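Local coordinates for protein TOXN (Bacillus thuringiensis, PDB 4ATO) that cleaves RNA as the endoribonuclease toxin of a type III toxin-antitoxin system and is inhibited by its pseudoknotted antitoxin RNA ToxI, at residues P7-I12 with P38-L43; V67-F72 with Y118-E123. All coordinates share one frame; numbering follows the deposited sequence.

Interaction 1: P7-I12 with P38-L43. With nucleotides of chain B.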
loop_
_atom_site.group_PDB
_atom_site.type_symbol
_atom_site.label_atom_id
_atom_site.label_comp_id
_atom_site.label_asym_id
_atom_site.label_seq_id
_atom_site.Cartn_x
_atom_site.Cartn_y
_atom_site.Cartn_z
ATOM N N PRO A 7 -6.055 17.850 -13.516
ATOM C CA PRO A 7 -5.906 18.273 -14.910
ATOM C C PRO A 7 -7.154 18.942 -15.503
ATOM O O PRO A 7 -8.285 18.560 -15.190
ATOM C CB PRO A 7 -5.620 16.955 -15.636
ATOM C CG PRO A 7 -6.269 15.916 -14.790
ATOM C CD PRO A 7 -6.065 16.382 -13.384
ATOM N N LYS A 8 -6.930 19.939 -16.355
ATOM C CA LYS A 8 -7.996 20.562 -17.130
ATOM C C LYS A 8 -7.726 20.314 -18.598
ATOM O O LYS A 8 -6.595 20.472 -19.057
ATOM C CB LYS A 8 -8.044 22.071 -16.888
ATOM C CG LYS A 8 -8.521 22.479 -15.503
ATOM C CD LYS A 8 -9.866 21.859 -15.195
ATOM C CE LYS A 8 -10.404 22.338 -13.860
ATOM N NZ LYS A 8 -11.656 21.610 -13.492
ATOM N N PHE A 9 -8.766 19.917 -19.328
ATOM C CA PHE A 9 -8.680 19.769 -20.771
ATOM C C PHE A 9 -8.921 21.116 -21.446
ATOM O O PHE A 9 -9.571 21.988 -20.880
ATOM C CB PHE A 9 -9.720 18.767 -21.277
ATOM C CG PHE A 9 -9.463 17.346 -20.857
ATOM C CD1 PHE A 9 -8.360 16.658 -21.320
ATOM C CD2 PHE A 9 -10.347 16.688 -20.027
ATOM C CE1 PHE A 9 -8.130 15.347 -20.941
ATOM C CE2 PHE A 9 -10.121 15.376 -19.646
ATOM C CZ PHE A 9 -9.010 14.708 -20.102
ATOM N N HIS A 10 -8.407 21.273 -22.661
ATOM C CA HIS A 10 -8.640 22.481 -23.445
ATOM C C HIS A 10 -8.677 22.160 -24.926
ATOM O O HIS A 10 -8.071 21.183 -25.374
ATOM C CB HIS A 10 -7.529 23.504 -23.220
ATOM C CG HIS A 10 -7.399 23.966 -21.803
ATOM N ND1 HIS A 10 -6.770 23.219 -20.828
ATOM C CD2 HIS A 10 -7.815 25.102 -21.194
ATOM C CE1 HIS A 10 -6.805 23.873 -19.681
ATOM N NE2 HIS A 10 -7.439 25.017 -19.875
ATOM N N THR A 11 -9.390 22.990 -25.683
ATOM C CA THR A 11 -9.205 23.038 -27.129
ATOM C C THR A 11 -8.412 24.298 -27.452
ATOM O O THR A 11 -8.481 25.288 -26.726
ATOM C CB THR A 11 -10.536 23.085 -27.874
ATOM O OG1 THR A 11 -11.303 24.192 -27.391
ATOM C CG2 THR A 11 -11.315 21.790 -27.657
ATOM N N ILE A 12 -7.647 24.255 -28.533
ATOM C CA ILE A 12 -6.839 25.394 -28.928
ATOM C C ILE A 12 -7.301 25.903 -30.298
ATOM O O ILE A 12 -7.652 25.109 -31.172
ATOM C CB ILE A 12 -5.329 25.041 -28.906
ATOM C CG1 ILE A 12 -4.820 24.999 -27.462
ATOM C CG2 ILE A 12 -4.508 26.088 -29.635
ATOM C CD1 ILE A 12 -5.090 23.740 -26.724
ATOM N N PRO A 38 -8.182 17.761 -28.189
ATOM C CA PRO A 38 -8.068 18.233 -26.813
ATOM C C PRO A 38 -6.632 18.132 -26.321
ATOM O O PRO A 38 -5.880 17.248 -26.739
ATOM C CB PRO A 38 -8.992 17.290 -26.034
ATOM C CG PRO A 38 -9.039 16.038 -26.847
ATOM C CD PRO A 38 -8.767 16.411 -28.280
ATOM N N TYR A 39 -6.269 19.069 -25.457
ATOM C CA TYR A 39 -4.955 19.158 -24.859
ATOM C C TYR A 39 -5.148 19.182 -23.352
ATOM O O TYR A 39 -6.148 19.703 -22.860
ATOM C CB TYR A 39 -4.292 20.481 -25.245
ATOM C CG TYR A 39 -3.727 20.557 -26.647
ATOM C CD1 TYR A 39 -4.561 20.560 -27.757
ATOM C CD2 TYR A 39 -2.349 20.654 -26.855
ATOM C CE1 TYR A 39 -4.039 20.645 -29.049
ATOM C CE2 TYR A 39 -1.823 20.729 -28.137
ATOM C CZ TYR A 39 -2.675 20.723 -29.230
ATOM O OH TYR A 39 -2.160 20.796 -30.502
ATOM N N VAL A 40 -4.181 18.655 -22.616
ATOM C CA VAL A 40 -4.204 18.735 -21.164
ATOM C C VAL A 40 -3.264 19.839 -20.699
ATOM O O VAL A 40 -2.161 19.991 -21.221
ATOM C CB VAL A 40 -3.797 17.393 -20.525
ATOM C CG1 VAL A 40 -3.689 17.521 -19.028
ATOM C CG2 VAL A 40 -4.802 16.331 -20.888
ATOM N N GLY A 41 -3.710 20.630 -19.734
ATOM C CA GLY A 41 -2.886 21.713 -19.233
ATOM C C GLY A 41 -1.819 21.219 -18.270
ATOM O O GLY A 41 -2.118 20.533 -17.294
ATOM N N VAL A 42 -0.569 21.559 -18.557
ATOM C CA VAL A 42 0.530 21.314 -17.632
ATOM C C VAL A 42 0.243 22.116 -16.372
ATOM O O VAL A 42 -0.137 23.289 -16.460
ATOM C CB VAL A 42 1.873 21.748 -18.245
ATOM C CG1 VAL A 42 2.963 21.783 -17.181
ATOM C CG2 VAL A 42 2.260 20.794 -19.384
ATOM N N LEU A 43 0.408 21.482 -15.212
ATOM C CA LEU A 43 -0.019 22.061 -13.932
ATOM C C LEU A 43 0.667 23.382 -13.573
ATOM O O LEU A 43 0.025 24.308 -13.070
ATOM C CB LEU A 43 0.145 21.045 -12.790
ATOM C CG LEU A 43 -0.701 19.765 -12.887
ATOM C CD1 LEU A 43 -0.584 18.935 -11.617
ATOM C CD2 LEU A 43 -2.173 20.064 -13.205
ATOM P P U B 10 -12.882 16.656 -9.174
ATOM O OP1 U B 10 -11.652 16.046 -9.732
ATOM O OP2 U B 10 -12.765 17.917 -8.397
ATOM O "O5'" U B 10 -13.969 16.834 -10.312
ATOM C "C5'" U B 10 -13.732 17.696 -11.417
ATOM C "C4'" U B 10 -14.991 17.942 -12.210
ATOM O "O4'" U B 10 -14.676 18.815 -13.327
ATOM C "C3'" U B 10 -15.629 16.695 -12.819
ATOM O "O3'" U B 10 -17.045 16.893 -12.935
ATOM C "C2'" U B 10 -15.014 16.669 -14.210
ATOM O "O2'" U B 10 -15.749 15.937 -15.160
ATOM C "C1'" U B 10 -14.976 18.160 -14.544
ATOM N N1 U B 10 -13.946 18.536 -15.524
ATOM C C2 U B 10 -14.373 19.144 -16.691
ATOM O O2 U B 10 -15.541 19.358 -16.938
ATOM N N3 U B 10 -13.384 19.513 -17.565
ATOM C C4 U B 10 -12.027 19.313 -17.393
ATOM O O4 U B 10 -11.256 19.684 -18.281
ATOM C C5 U B 10 -11.660 18.680 -16.155
ATOM C C6 U B 10 -12.606 18.327 -15.276
HETATM O O HOH W 1 -4.462 20.833 -16.144
#
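His10 and Tyr39 form a hydrogen-bonded antiparallel pair between strands 9-12 and 38-41, whose short axes meet at 128°, strongly splayed from exact antiparallel. These are neighbouring strands in the antiparallel sheet of the ToxN fold, which is grouped with SH3-like proteins. His10 N donates to Tyr39 O and Tyr39 N returns the bond to His10 O, both at 2.8 Å. Further along, Gly41 N reaches Lys8 O at 3.0 Å. The side chains alternate between two faces. On one, Val40 CG2 meets Phe9 CE1 at 3.5 Å, and helix 108-139 lies against both residues. On the other, Ile12 crosses Tyr39 at about a right angle, its CG1 over one face of the ring; a chi2 of 82° brings CD1 to within 3.4 Å of Tyr39 CD1.

Phe9 pairs with Val40 without backbone hydrogen bonds, which leaves its N-H pointing away from strand 38-41 and available to the RNA: Phe9 N donates to O4 of U10 of chain B (2.7 Å, 167°), a main-chain bond that could help to recognise the uracil. One residue earlier, a water bridges the two segments, accepting from Lys8 N and donating to Gly41 O, each at 2.6 Å.

Interaction 2: V67-F72 with Y118-E123. With nucleotides of chain B; nucleotides of chain C.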
loop_
_atom_site.group_PDB
_atom_site.type_symbol
_atom_site.label_atom_id
_atom_site.label_comp_id
_atom_site.label_asym_id
_atom_site.label_seq_id
_atom_site.Cartn_x
_atom_site.Cartn_y
_atom_site.Cartn_z
ATOM N N VAL A 67 8.409 10.155 -23.825
ATOM C CA VAL A 67 7.675 11.307 -24.358
ATOM C C VAL A 67 6.186 11.040 -24.541
ATOM O O VAL A 67 5.518 11.703 -25.328
ATOM C CB VAL A 67 8.229 11.783 -25.732
ATOM C CG1 VAL A 67 9.562 12.514 -25.562
ATOM C CG2 VAL A 67 8.339 10.613 -26.716
ATOM N N SER A 68 5.653 10.078 -23.810
ATOM C CA SER A 68 4.231 9.809 -23.916
ATOM C C SER A 68 3.642 9.258 -22.632
ATOM O O SER A 68 4.341 8.697 -21.788
ATOM C CB SER A 68 3.959 8.838 -25.059
ATOM O OG SER A 68 4.824 7.744 -24.973
ATOM N N VAL A 69 2.340 9.434 -22.496
ATOM C CA VAL A 69 1.601 8.830 -21.407
ATOM C C VAL A 69 0.382 8.166 -22.027
ATOM O O VAL A 69 -0.464 8.831 -22.630
ATOM C CB VAL A 69 1.170 9.888 -20.369
ATOM C CG1 VAL A 69 0.294 9.248 -19.283
ATOM C CG2 VAL A 69 2.408 10.576 -19.762
ATOM N N LYS A 70 0.317 6.849 -21.909
ATOM C CA LYS A 70 -0.817 6.101 -22.402
ATOM C C LYS A 70 -1.937 6.103 -21.364
ATOM O O LYS A 70 -1.709 5.833 -20.184
ATOM C CB LYS A 70 -0.385 4.681 -22.751
ATOM C CG LYS A 70 0.609 4.643 -23.893
ATOM C CD LYS A 70 1.219 3.264 -24.116
ATOM C CE LYS A 70 1.983 3.240 -25.450
ATOM N NZ LYS A 70 2.605 1.919 -25.784
ATOM N N LEU A 71 -3.135 6.421 -21.782
ATOM C CA LEU A 71 -4.289 6.386 -20.914
ATOM C C LEU A 71 -5.055 5.078 -21.072
ATOM O O LEU A 71 -5.185 4.585 -22.152
ATOM C CB LEU A 71 -5.211 7.545 -21.225
ATOM C CG LEU A 71 -4.776 8.971 -20.966
ATOM C CD1 LEU A 71 -3.893 9.485 -22.072
ATOM C CD2 LEU A 71 -5.978 9.857 -20.798
ATOM N N PHE A 72 -5.558 4.539 -19.973
ATOM C CA PHE A 72 -6.349 3.316 -19.999
ATOM C C PHE A 72 -7.629 3.494 -19.193
ATOM O O PHE A 72 -7.635 4.200 -18.182
ATOM C CB PHE A 72 -5.549 2.144 -19.424
ATOM C CG PHE A 72 -4.293 1.838 -20.187
ATOM C CD1 PHE A 72 -3.096 2.456 -19.854
ATOM C CD2 PHE A 72 -4.314 0.941 -21.242
ATOM C CE1 PHE A 72 -1.939 2.177 -20.561
ATOM C CE2 PHE A 72 -3.170 0.655 -21.952
ATOM C CZ PHE A 72 -1.975 1.277 -21.618
ATOM N N TYR A 118 -10.432 11.823 -18.055
ATOM C CA TYR A 118 -10.216 12.661 -16.889
ATOM C C TYR A 118 -9.957 11.811 -15.645
ATOM O O TYR A 118 -9.042 12.091 -14.893
ATOM C CB TYR A 118 -11.377 13.631 -16.624
ATOM C CG TYR A 118 -11.157 14.394 -15.338
ATOM C CD1 TYR A 118 -10.210 15.415 -15.273
ATOM C CD2 TYR A 118 -11.848 14.065 -14.176
ATOM C CE1 TYR A 118 -9.974 16.111 -14.098
ATOM C CE2 TYR A 118 -11.617 14.754 -12.986
ATOM C CZ TYR A 118 -10.676 15.782 -12.960
ATOM O OH TYR A 118 -10.420 16.480 -11.798
ATOM N N LEU A 119 -10.763 10.778 -15.429
ATOM C CA LEU A 119 -10.586 9.966 -14.234
ATOM C C LEU A 119 -9.223 9.279 -14.234
ATOM O O LEU A 119 -8.581 9.198 -13.195
ATOM C CB LEU A 119 -11.719 8.961 -14.060
ATOM C CG LEU A 119 -13.128 9.529 -13.828
ATOM C CD1 LEU A 119 -14.119 8.396 -13.598
ATOM C CD2 LEU A 119 -13.161 10.486 -12.660
ATOM N N PHE A 120 -8.764 8.813 -15.395
ATOM C CA PHE A 120 -7.429 8.222 -15.463
ATOM C C PHE A 120 -6.353 9.267 -15.145
ATOM O O PHE A 120 -5.414 8.990 -14.395
ATOM C CB PHE A 120 -7.130 7.604 -16.836
ATOM C CG PHE A 120 -5.710 7.088 -16.964
ATOM C CD1 PHE A 120 -4.684 7.922 -17.398
ATOM C CD2 PHE A 120 -5.400 5.781 -16.600
ATOM C CE1 PHE A 120 -3.368 7.456 -17.487
ATOM C CE2 PHE A 120 -4.097 5.299 -16.690
ATOM C CZ PHE A 120 -3.071 6.139 -17.137
ATOM N N LEU A 121 -6.482 10.457 -15.727
ATOM C CA LEU A 121 -5.414 11.449 -15.635
ATOM C C LEU A 121 -5.261 12.000 -14.235
ATOM O O LEU A 121 -4.151 12.269 -13.807
ATOM C CB LEU A 121 -5.608 12.588 -16.636
ATOM C CG LEU A 121 -5.091 12.244 -18.037
ATOM C CD1 LEU A 121 -5.423 13.351 -19.010
ATOM C CD2 LEU A 121 -3.585 11.973 -18.032
ATOM N N LYS A 122 -6.362 12.148 -13.506
ATOM C CA LYS A 122 -6.238 12.693 -12.163
ATOM C C LYS A 122 -5.458 11.749 -11.242
ATOM O O LYS A 122 -4.967 12.167 -10.214
ATOM C CB LYS A 122 -7.600 13.092 -11.568
ATOM C CG LYS A 122 -8.431 11.965 -11.025
ATOM C CD LYS A 122 -9.828 12.449 -10.598
ATOM C CE LYS A 122 -9.819 13.141 -9.241
ATOM N NZ LYS A 122 -11.215 13.229 -8.685
ATOM N N GLU A 123 -5.331 10.482 -11.623
ATOM C CA GLU A 123 -4.521 9.551 -10.842
ATOM C C GLU A 123 -3.078 9.491 -11.350
ATOM O O GLU A 123 -2.206 8.942 -10.684
ATOM C CB GLU A 123 -5.141 8.148 -10.850
ATOM C CG GLU A 123 -6.536 8.085 -10.232
ATOM C CD GLU A 123 -6.593 8.691 -8.828
ATOM O OE1 GLU A 123 -5.752 8.323 -7.978
ATOM O OE2 GLU A 123 -7.477 9.540 -8.578
ATOM P P U B 10 -12.882 16.656 -9.174
ATOM O OP1 U B 10 -11.652 16.046 -9.732
ATOM O OP2 U B 10 -12.765 17.917 -8.397
ATOM O "O5'" U B 10 -13.969 16.834 -10.312
ATOM C "C5'" U B 10 -13.732 17.696 -11.417
ATOM C "C4'" U B 10 -14.991 17.942 -12.210
ATOM O "O4'" U B 10 -14.676 18.815 -13.327
ATOM C "C3'" U B 10 -15.629 16.695 -12.819
ATOM O "O3'" U B 10 -17.045 16.893 -12.935
ATOM C "C2'" U B 10 -15.014 16.669 -14.210
ATOM O "O2'" U B 10 -15.749 15.937 -15.160
ATOM C "C1'" U B 10 -14.976 18.160 -14.544
ATOM N N1 U B 10 -13.946 18.536 -15.524
ATOM C C2 U B 10 -14.373 19.144 -16.691
ATOM O O2 U B 10 -15.541 19.358 -16.938
ATOM N N3 U B 10 -13.384 19.513 -17.565
ATOM C C4 U B 10 -12.027 19.313 -17.393
ATOM O O4 U B 10 -11.256 19.684 -18.281
ATOM C C5 U B 10 -11.660 18.680 -16.155
ATOM C C6 U B 10 -12.606 18.327 -15.276
ATOM P P U C 16 2.265 -1.527 -24.306
ATOM O OP1 U C 16 1.479 -0.430 -24.924
ATOM O OP2 U C 16 3.664 -1.730 -24.741
ATOM O "O5'" U C 16 2.203 -1.411 -22.721
ATOM C "C5'" U C 16 0.974 -1.162 -22.058
ATOM C "C4'" U C 16 1.138 -1.177 -20.560
ATOM O "O4'" U C 16 1.640 -2.475 -20.123
ATOM C "C3'" U C 16 2.155 -0.200 -19.993
ATOM O "O3'" U C 16 1.692 1.139 -19.945
ATOM C "C2'" U C 16 2.458 -0.811 -18.631
ATOM O "O2'" U C 16 1.399 -0.571 -17.718
ATOM C "C1'" U C 16 2.470 -2.302 -18.981
ATOM N N1 U C 16 3.839 -2.756 -19.305
ATOM C C2 U C 16 4.679 -2.962 -18.225
ATOM O O2 U C 16 4.315 -2.830 -17.066
ATOM N N3 U C 16 5.960 -3.339 -18.547
ATOM C C4 U C 16 6.476 -3.492 -19.822
ATOM O O4 U C 16 7.653 -3.822 -19.957
ATOM C C5 U C 16 5.554 -3.232 -20.886
ATOM C C6 U C 16 4.297 -2.874 -20.601
ATOM P P A B 11 -18.048 16.291 -11.830
ATOM O OP1 A B 11 -19.397 16.837 -12.120
ATOM O OP2 A B 11 -17.449 16.546 -10.497
ATOM O "O5'" A B 11 -18.014 14.739 -12.143
ATOM C "C5'" A B 11 -18.454 14.235 -13.396
ATOM C "C4'" A B 11 -19.286 12.997 -13.217
ATOM O "O4'" A B 11 -18.414 11.873 -12.938
ATOM C "C3'" A B 11 -20.282 13.055 -12.068
ATOM O "O3'" A B 11 -21.435 12.319 -12.420
ATOM C "C2'" A B 11 -19.555 12.341 -10.941
ATOM O "O2'" A B 11 -20.405 11.772 -9.973
ATOM C "C1'" A B 11 -18.765 11.280 -11.702
ATOM N N9 A B 11 -17.522 10.886 -11.046
ATOM C C8 A B 11 -16.550 11.741 -10.594
ATOM N N7 A B 11 -15.523 11.119 -10.061
ATOM C C5 A B 11 -15.821 9.774 -10.197
ATOM C C6 A B 11 -15.122 8.614 -9.827
ATOM N N6 A B 11 -13.930 8.639 -9.224
ATOM N N1 A B 11 -15.700 7.417 -10.088
ATOM C C2 A B 11 -16.896 7.416 -10.687
ATOM N N3 A B 11 -17.645 8.445 -11.078
ATOM C C4 A B 11 -17.053 9.611 -10.798
#
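Val69 CG1 approaches the edge of the Phe120 ring, near its plane, at 4.5 Å from CE1, the first of several residues on strand 68-72 to meet this one aromatic side chain. At Lys70 the backbone and side chain have different partners. Its carbonyl O comes within 3.4 Å of Phe120 CZ, whereas the side chain starts away from the helix and runs extended beyond CG to RNA, where NZ donates to OP1 of U16 of chain C at 2.7 Å.

Leu71 and Phe120 have the nearest CA atoms of the two segments. Leu71 CA sits over the ring face in a CH-pi contact, 3.9 Å from the Phe120 centroid and 18° off the normal. Phe120 CG, anti to its backbone N (chi1 175°), points the ring at the strand. Beyond CA, Leu71 CG packs on Phe120 CD1, while Leu71 CD2 reaches Leu121 CG at 3.8 Å. Here the long helix 108-139 packs across strand 68-72, an outer strand of the antiparallel sheet within this chain. No hydrogen bond joins the two segments; side chains and backbone atoms pack around the Phe120 ring.

Phe72 completes the aromatic contact. Its backbone N lies over the same ring face as Leu71 CA, its carbonyl O is 3.2 Å from Phe120 CD2, and its own ring presents an edge to Phe120 CE2.

Tyr118 and Lys122 face the RNA instead. Tyr118 has C6 of U10 of chain B over one ring face and Lys122 CB over the opposite one, while Lys122 NZ donates to OP1 of that nucleotide at 3.0 Å.

Overall arrangement
Interactions 1 and 2 illustrate how one sheet and one helix can share the binding of a single nucleotide. Their centres lie 12 Å apart, and they touch where helix 108-139 packs on the sheet: Val40 CG2 is 3.6 Å from Leu121 CD1, and Phe9 CE2 is 3.7 Å from Tyr118 CB. U10 of chain B spans both: its base is bonded at O4 by Phe9 N and faces the Tyr118 ring, and Lys122 bonds its phosphate. On the far strand of interaction 2, Lys70 holds a different RNA chain. One toxin thus contacts two RNA chains, consistent with the triangular heterohexamer in which ToxI links successive ToxN molecules.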